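Local atomic coordinates of type III secretion system effector protein ExoU (PDB entry 4QMK), a protein that is a type III secreted toxin that probably cleaves phospholipids with its patatin-like domain and is thought to reach the plasma membrane by binding phosphatidylinositol 4,5-bisphosphate. Residues L155-P160 with V641-A646; R526-G531 with V561-K566; R578-P583 with K645-P650. One frame throughout, in Å; residues are numbered along the deposited sequence. Where two conformers were deposited one is given.

Contact 1: residues L155-P160 with V641-A646; sequences LVRSLP and VEQAKA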
# COMPACT_ATOMS: atom_id res chain seq x y z
N LEU A 155 -16.21 12.59 -4.09
CA LEU A 155 -15.51 11.94 -3.01
C LEU A 155 -14.14 12.54 -2.79
O LEU A 155 -13.86 13.09 -1.71
CB LEU A 155 -15.42 10.46 -3.27
CG LEU A 155 -16.73 9.68 -3.07
CD1 LEU A 155 -16.58 8.31 -3.69
CD2 LEU A 155 -17.11 9.53 -1.61
N VAL A 156 -13.33 12.56 -3.84
CA VAL A 156 -11.93 12.99 -3.68
C VAL A 156 -11.72 14.46 -3.30
O VAL A 156 -10.76 14.78 -2.56
CB VAL A 156 -11.11 12.71 -4.94
CG1 VAL A 156 -9.67 13.16 -4.79
CG2 VAL A 156 -11.11 11.22 -5.18
N ARG A 157 -12.62 15.33 -3.78
CA ARG A 157 -12.47 16.76 -3.53
C ARG A 157 -12.98 17.13 -2.14
O ARG A 157 -12.60 18.14 -1.62
CB ARG A 157 -13.14 17.61 -4.66
CG ARG A 157 -12.32 17.59 -5.96
CD ARG A 157 -12.69 18.64 -6.99
NE ARG A 157 -13.92 18.30 -7.71
CZ ARG A 157 -13.98 17.61 -8.85
NH1 ARG A 157 -12.89 17.17 -9.47
NH2 ARG A 157 -15.17 17.35 -9.40
N SER A 158 -13.80 16.26 -1.55
CA SER A 158 -14.49 16.54 -0.28
C SER A 158 -13.84 15.96 0.98
O SER A 158 -14.40 16.08 2.04
CB SER A 158 -15.87 15.91 -0.33
OG SER A 158 -15.77 14.49 -0.24
N LEU A 159 -12.69 15.33 0.84
CA LEU A 159 -12.06 14.67 1.97
C LEU A 159 -11.58 15.62 3.14
O LEU A 159 -10.96 16.67 2.93
CB LEU A 159 -10.90 13.81 1.46
CG LEU A 159 -11.31 12.74 0.42
CD1 LEU A 159 -10.10 11.95 0.01
CD2 LEU A 159 -12.34 11.79 0.97
N PRO A 160 -11.89 15.25 4.39
CA PRO A 160 -11.45 16.08 5.50
C PRO A 160 -9.93 16.29 5.46
O PRO A 160 -9.44 17.37 5.79
CB PRO A 160 -11.84 15.26 6.73
CG PRO A 160 -11.98 13.84 6.25
CD PRO A 160 -12.42 13.94 4.82
N VAL A 641 -13.39 26.30 -1.15
CA VAL A 641 -13.16 26.91 0.12
C VAL A 641 -12.89 25.84 1.14
O VAL A 641 -12.03 26.00 1.98
CB VAL A 641 -14.38 27.82 0.58
CG1 VAL A 641 -14.21 28.31 2.01
CG2 VAL A 641 -14.50 29.03 -0.34
N GLU A 642 -13.65 24.75 1.08
CA GLU A 642 -13.49 23.65 2.04
C GLU A 642 -12.09 23.03 1.94
O GLU A 642 -11.43 22.80 2.96
CB GLU A 642 -14.57 22.61 1.80
CG GLU A 642 -15.94 23.12 2.20
CD GLU A 642 -15.95 23.51 3.64
OE1 GLU A 642 -15.65 22.61 4.44
OE2 GLU A 642 -16.20 24.71 3.96
N GLN A 643 -11.64 22.79 0.71
CA GLN A 643 -10.30 22.26 0.48
C GLN A 643 -9.23 23.27 0.95
O GLN A 643 -8.26 22.89 1.61
CB GLN A 643 -10.11 21.92 -1.00
CG GLN A 643 -10.90 20.70 -1.45
CD GLN A 643 -10.93 20.56 -2.96
OE1 GLN A 643 -11.59 21.33 -3.69
NE2 GLN A 643 -10.25 19.54 -3.45
N ALA A 644 -9.45 24.55 0.68
CA ALA A 644 -8.52 25.58 1.11
C ALA A 644 -8.32 25.53 2.60
O ALA A 644 -7.22 25.71 3.05
CB ALA A 644 -8.98 26.95 0.68
N LYS A 645 -9.38 25.28 3.38
CA LYS A 645 -9.23 25.18 4.83
C LYS A 645 -8.52 23.88 5.20
O LYS A 645 -7.56 23.89 5.95
CB LYS A 645 -10.57 25.19 5.53
CG LYS A 645 -11.41 26.41 5.29
CD LYS A 645 -12.73 26.31 6.03
CE LYS A 645 -13.68 27.36 5.52
NZ LYS A 645 -14.96 27.39 6.27
N ALA A 646 -8.99 22.78 4.65
CA ALA A 646 -8.41 21.46 4.91
C ALA A 646 -6.90 21.34 4.62
O ALA A 646 -6.24 20.49 5.19
CB ALA A 646 -9.14 20.41 4.08
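Arg157, in the last turn of helix 140-157, meets Gln643 with the root of its side chain and its backbone carbonyl. Arg157 O lies 3.1 Å from Gln643 CG and 3.2 Å from Gln643 CD, so the chain of the glutamine passes by the carbonyl before its amide settles beside Arg157 CB, which is 4.1 Å from Gln643 CD. CG of Gln643 stands anti to its carbonyl carbon (chi1 -71°), and the extended chain beyond it carries the amide across the gap between the backbones. Guanidinium and amide planes lie 54° apart; the arginine bends at CG-CD (chi3 -77°) and its charged end goes elsewhere. That end belongs to the patatin-like part of the protein: NH1 bonds to Gln256 OE1 and NH2 to Phe251 O, at the hairpin of strands 242-251 and 254-260 on the margin of the mixed sheet. The contact therefore joins the C-terminal end of a helix in the patatin-like region to helix 639-646, the last helix of the modelled chain, in the C-terminal domain characteristic of ExoU toxins. Past Arg157 the chain leaves the helix, and Ser158 OG turns to the second subunit, where it bonds to NE1 of Trp144 of that subunit. Leu159 also packs on Trp144 of the second subunit, while its carbonyl O faces Ala646 CB from a looser 4.3 Å. The CA-CB bond of Pro160 points away from the last helix, and the residue meets it through its backbone: Pro160 O lies 3.5 Å from Ala646 CB. The CA atoms of Pro160 and Ala646 stand 6.2 Å apart, with the CB of Ala646 set toward the loop and resting against the proline carbonyl.

Contact 2: residues R526-G531 with V561-K566; sequences RLNAPG and VAEMQK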
# COMPACT_ATOMS: atom_id res chain seq x y z
N ARG A 526 23.55 21.20 0.15
CA ARG A 526 24.12 19.85 -0.22
C ARG A 526 23.62 18.78 0.68
O ARG A 526 23.40 17.65 0.25
CB ARG A 526 25.63 19.84 -0.21
CG ARG A 526 26.30 20.80 -1.19
CD ARG A 526 25.93 20.66 -2.66
NE ARG A 526 24.53 20.90 -3.10
CZ ARG A 526 23.96 22.07 -3.38
NH1 ARG A 526 22.71 22.09 -3.86
NH2 ARG A 526 24.61 23.23 -3.18
N LEU A 527 23.33 19.16 1.92
CA LEU A 527 22.70 18.25 2.85
C LEU A 527 21.30 17.88 2.43
O LEU A 527 20.76 16.91 3.01
CB LEU A 527 22.68 18.81 4.28
CG LEU A 527 23.88 18.47 5.11
CD1 LEU A 527 25.13 18.99 4.46
CD2 LEU A 527 23.79 19.09 6.47
N ASN A 528 20.66 18.66 1.53
CA ASN A 528 19.30 18.35 1.03
C ASN A 528 19.33 17.57 -0.31
O ASN A 528 18.32 17.46 -0.99
CB ASN A 528 18.40 19.58 0.86
CG ASN A 528 17.89 20.14 2.19
OD1 ASN A 528 16.76 19.86 2.59
ND2 ASN A 528 18.67 20.97 2.83
N ALA A 529 20.49 17.05 -0.69
CA ALA A 529 20.64 16.28 -1.97
C ALA A 529 19.51 15.30 -2.03
O ALA A 529 19.25 14.59 -1.10
CB ALA A 529 21.97 15.57 -2.03
N PRO A 530 18.78 15.27 -3.13
CA PRO A 530 17.56 14.44 -3.17
C PRO A 530 17.57 12.98 -2.71
O PRO A 530 16.77 12.62 -1.84
CB PRO A 530 17.15 14.56 -4.62
CG PRO A 530 17.50 15.97 -4.95
CD PRO A 530 18.76 16.30 -4.19
N GLY A 531 18.42 12.13 -3.24
CA GLY A 531 18.33 10.70 -2.83
C GLY A 531 19.22 10.27 -1.67
O GLY A 531 19.45 9.09 -1.45
N VAL A 561 18.12 22.59 7.61
CA VAL A 561 16.78 22.33 8.12
C VAL A 561 15.80 23.37 7.62
O VAL A 561 14.68 23.03 7.25
CB VAL A 561 16.77 22.31 9.66
CG1 VAL A 561 15.37 22.44 10.26
CG2 VAL A 561 17.42 21.03 10.15
N ALA A 562 16.21 24.64 7.65
CA ALA A 562 15.41 25.73 7.09
C ALA A 562 15.23 25.53 5.55
O ALA A 562 14.18 25.78 5.00
CB ALA A 562 16.05 27.07 7.39
N GLU A 563 16.27 25.06 4.88
CA GLU A 563 16.18 24.77 3.45
C GLU A 563 15.20 23.60 3.18
O GLU A 563 14.46 23.62 2.21
CB GLU A 563 17.53 24.44 2.91
CG GLU A 563 17.59 24.10 1.44
CD GLU A 563 17.11 25.17 0.49
OE1 GLU A 563 16.69 24.77 -0.62
OE2 GLU A 563 17.15 26.36 0.83
N MET A 564 15.19 22.62 4.08
CA MET A 564 14.32 21.50 3.94
C MET A 564 12.87 21.93 4.01
O MET A 564 12.05 21.47 3.21
CB MET A 564 14.56 20.45 5.02
CG MET A 564 13.79 19.16 4.80
SD MET A 564 13.78 18.06 6.23
CE MET A 564 13.02 19.19 7.40
N GLN A 565 12.57 22.78 5.00
CA GLN A 565 11.23 23.26 5.23
C GLN A 565 10.79 24.15 4.07
O GLN A 565 9.66 24.07 3.59
CB GLN A 565 11.17 23.90 6.62
CG GLN A 565 11.24 22.83 7.72
CD GLN A 565 11.56 23.32 9.16
OE1 GLN A 565 12.01 24.45 9.39
NE2 GLN A 565 11.38 22.41 10.14
N LYS A 566 11.72 24.93 3.53
CA LYS A 566 11.45 25.74 2.35
C LYS A 566 11.03 24.85 1.16
O LYS A 566 10.06 25.15 0.49
CB LYS A 566 12.67 26.59 2.02
CG LYS A 566 12.60 27.47 0.78
CD LYS A 566 13.78 28.43 0.76
CE LYS A 566 13.87 29.24 -0.52
NZ LYS A 566 14.09 28.37 -1.70
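Asn528 is wedged against Glu563 and Met564, bringing a type I beta turn, Arg526 to Ala529, onto the flank of the long helix 555-585. The turn follows helix 517-526 in the all-helical C-terminal part of the protein and leads to helix 533-544. The Asn528 amide finds its hydrogen bonds outside the two segments: ND2 donates both to Gly524 O, near the end of the helix before the turn, and to Ala560 O, one residue ahead of segment 561-566. Two carbonyls from different helices thus fix the rotation of the amide, and the buried ND2 is satisfied by them.

The touching across the segments itself is van der Waals contact. With CG of Glu563 anti to its backbone N (chi1 179°), its methylene comes to the nitrogen end of the amide, CG lying 3.6 Å and CB 3.7 Å from Asn528 ND2. The glutamate then bends at chi2, its OE1 pairs with Arg567 NE one turn further on, and its carboxylate plane stands 84° from the amide plane. The Met564 chain runs roughly perpendicular to the Asn528 side chain and leads its sulfur end away, packing on Leu539 and Thr543 of helix 533-544. Asn528 OD1 meets the base of this methionine, 3.2 Å from Met564 CA and 3.3 Å from Met564 CB.

Contact 3: residues R578-P583 with K645-P650; sequences REVIYP and KAWRIP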
# COMPACT_ATOMS: atom_id res chain seq x y z
N ARG A 578 -2.15 21.81 -8.07
CA ARG A 578 -2.57 20.75 -8.99
C ARG A 578 -3.90 20.14 -8.58
O ARG A 578 -4.71 19.85 -9.40
CB ARG A 578 -1.48 19.67 -8.94
CG ARG A 578 -1.64 18.61 -9.98
CD ARG A 578 -1.57 17.22 -9.39
NE ARG A 578 -0.24 16.84 -8.97
CZ ARG A 578 -0.02 15.85 -8.13
NH1 ARG A 578 -1.02 15.15 -7.65
NH2 ARG A 578 1.21 15.57 -7.76
N GLU A 579 -4.12 20.02 -7.29
CA GLU A 579 -5.22 19.27 -6.74
C GLU A 579 -6.43 20.12 -6.28
O GLU A 579 -7.53 19.63 -6.16
CB GLU A 579 -4.65 18.51 -5.53
CG GLU A 579 -5.17 17.11 -5.30
CD GLU A 579 -4.83 16.13 -6.43
OE1 GLU A 579 -5.73 15.33 -6.78
OE2 GLU A 579 -3.71 16.20 -6.98
N VAL A 580 -6.23 21.40 -6.06
CA VAL A 580 -7.30 22.26 -5.62
C VAL A 580 -7.56 23.42 -6.58
O VAL A 580 -8.71 23.67 -7.00
CB VAL A 580 -6.99 22.83 -4.25
CG1 VAL A 580 -8.11 23.76 -3.84
CG2 VAL A 580 -6.83 21.74 -3.23
N ILE A 581 -6.52 24.10 -7.00
CA ILE A 581 -6.72 25.21 -7.91
C ILE A 581 -7.08 24.80 -9.31
O ILE A 581 -8.10 25.28 -9.86
CB ILE A 581 -5.54 26.11 -7.91
CG1 ILE A 581 -5.45 26.80 -6.54
CG2 ILE A 581 -5.73 27.16 -8.97
CD1 ILE A 581 -4.19 27.62 -6.36
N TYR A 582 -6.29 23.89 -9.89
CA TYR A 582 -6.48 23.43 -11.24
C TYR A 582 -7.97 23.13 -11.59
O TYR A 582 -8.51 23.73 -12.46
CB TYR A 582 -5.58 22.25 -11.53
CG TYR A 582 -5.80 21.68 -12.92
CD1 TYR A 582 -5.30 22.33 -14.05
CD2 TYR A 582 -6.58 20.55 -13.11
CE1 TYR A 582 -5.54 21.84 -15.34
CE2 TYR A 582 -6.83 20.06 -14.40
CZ TYR A 582 -6.29 20.70 -15.50
OH TYR A 582 -6.50 20.23 -16.76
N PRO A 583 -8.62 22.25 -10.85
CA PRO A 583 -10.02 21.97 -11.11
C PRO A 583 -10.98 23.14 -11.04
O PRO A 583 -11.94 23.12 -11.82
CB PRO A 583 -10.40 20.97 -10.05
CG PRO A 583 -9.14 20.34 -9.70
CD PRO A 583 -8.09 21.38 -9.82
N LYS A 645 -9.38 25.28 3.38
CA LYS A 645 -9.23 25.18 4.83
C LYS A 645 -8.52 23.88 5.20
O LYS A 645 -7.56 23.89 5.95
CB LYS A 645 -10.57 25.19 5.53
CG LYS A 645 -11.41 26.41 5.29
CD LYS A 645 -12.73 26.31 6.03
CE LYS A 645 -13.68 27.36 5.52
NZ LYS A 645 -14.96 27.39 6.27
N ALA A 646 -8.99 22.78 4.65
CA ALA A 646 -8.41 21.46 4.91
C ALA A 646 -6.90 21.34 4.62
O ALA A 646 -6.24 20.49 5.19
CB ALA A 646 -9.14 20.41 4.08
N TRP A 647 -6.37 22.14 3.71
CA TRP A 647 -4.95 22.07 3.41
C TRP A 647 -4.10 23.02 4.26
O TRP A 647 -2.90 23.02 4.12
CB TRP A 647 -4.69 22.34 1.93
CG TRP A 647 -5.05 21.21 0.94
CD1 TRP A 647 -6.30 20.78 0.59
CD2 TRP A 647 -4.13 20.49 0.08
NE1 TRP A 647 -6.22 19.79 -0.38
CE2 TRP A 647 -4.90 19.60 -0.72
CE3 TRP A 647 -2.74 20.49 -0.06
CZ2 TRP A 647 -4.33 18.74 -1.63
CZ3 TRP A 647 -2.17 19.61 -0.97
CH2 TRP A 647 -2.96 18.75 -1.74
N ARG A 648 -4.68 23.82 5.12
CA ARG A 648 -3.84 24.70 5.98
C ARG A 648 -2.83 23.87 6.74
O ARG A 648 -3.12 22.78 7.19
CB ARG A 648 -4.66 25.47 7.03
CG ARG A 648 -5.61 26.50 6.47
CD ARG A 648 -6.09 27.49 7.52
NE ARG A 648 -4.98 28.32 7.98
CZ ARG A 648 -5.08 29.35 8.82
NH1 ARG A 648 -6.26 29.73 9.29
NH2 ARG A 648 -4.00 30.02 9.17
N ILE A 649 -1.64 24.41 6.92
CA ILE A 649 -0.60 23.72 7.68
C ILE A 649 -0.84 24.01 9.16
O ILE A 649 -0.93 25.17 9.55
CB ILE A 649 0.81 24.14 7.26
CG1 ILE A 649 1.06 23.73 5.80
CG2 ILE A 649 1.86 23.49 8.14
CD1 ILE A 649 2.15 24.53 5.15
N PRO A 650 -1.01 22.94 9.97
CA PRO A 650 -1.34 22.99 11.39
C PRO A 650 -0.70 24.09 12.22
O PRO A 650 -1.39 24.70 13.02
CB PRO A 650 -0.90 21.62 11.88
CG PRO A 650 -1.27 20.72 10.74
CD PRO A 650 -0.97 21.53 9.50
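Glu579 OE2 accepts NH1 of Arg578 at 3.0 Å, a salt bridge between neighbours on helix 555-585, while the same glutamate lays its CB against the indole of Trp647. The bond is bent, with an N-H...acceptor angle of 136°, although NH1 comes nearly along the C-O axis of the carboxylate; OE2 stands out of the guanidinium plane. NH1 also makes a weak hydrogen bond to Gly164 O. A bend at chi2 (64°) takes the Glu579 carboxylate away from the indole, so the glutamate touches Trp647 through its methylenes: Glu579 CB is 3.9 Å from Trp647 CZ2, and Glu579 CG 4.1 Å from the same atom. Segment 578-583 is an irregular part of its helix, with a wider pi-type turn at 578-581 and a kink at Pro583, whose N has no bond to the preceding turn. Here Glu579 and Pro583 also touch Gln256 on strand 254-260, at the margin of the mixed sheet of the patatin-like fold, so the long helix is held between that sheet and the tail of the chain. Trp647 comes just after helix 639-646, where Arg648 N bonds back to Lys645 O at 3.0 Å. Val580 meets the pyrrole half of the indole. CG2 of Val580, anti to the carbonyl carbon, is the methyl that sits over the ring, 3.9 Å from the centroid of the five-membered ring of Trp647 and displaced toward the rim, a CH-pi contact. Its nearest ring atom is Trp647 NE1, 3.5 Å from Val580 CG2. The two side chains run antiparallel as they pass. Phe576, one turn back on the long helix, meets the Trp647 ring edge-to-face, and Leu618 of helix 611-624 also packs on the indole.

In the fold
From the N terminus, contact 1 opens first, at the end of helix 140-157, and closes at 641-646 after 480 intervening residues that include most of the mixed sheet. Within that span, contact 2 closes a short loop of 29 residues, bringing the turn after helix 517-526 to helix 555-585. Contact 3 starts further along this helix, after contact 2 is complete, and returns to the stretch on which contact 1 ends, sharing Lys645 and Ala646. Contacts 1 and 3 touch through Gln643 against Glu579 and Val580, with centres about 7 Å apart; contact 2 lies further off, its centre about 23 Å from that of contact 3. Helix 555-585 links the two regions.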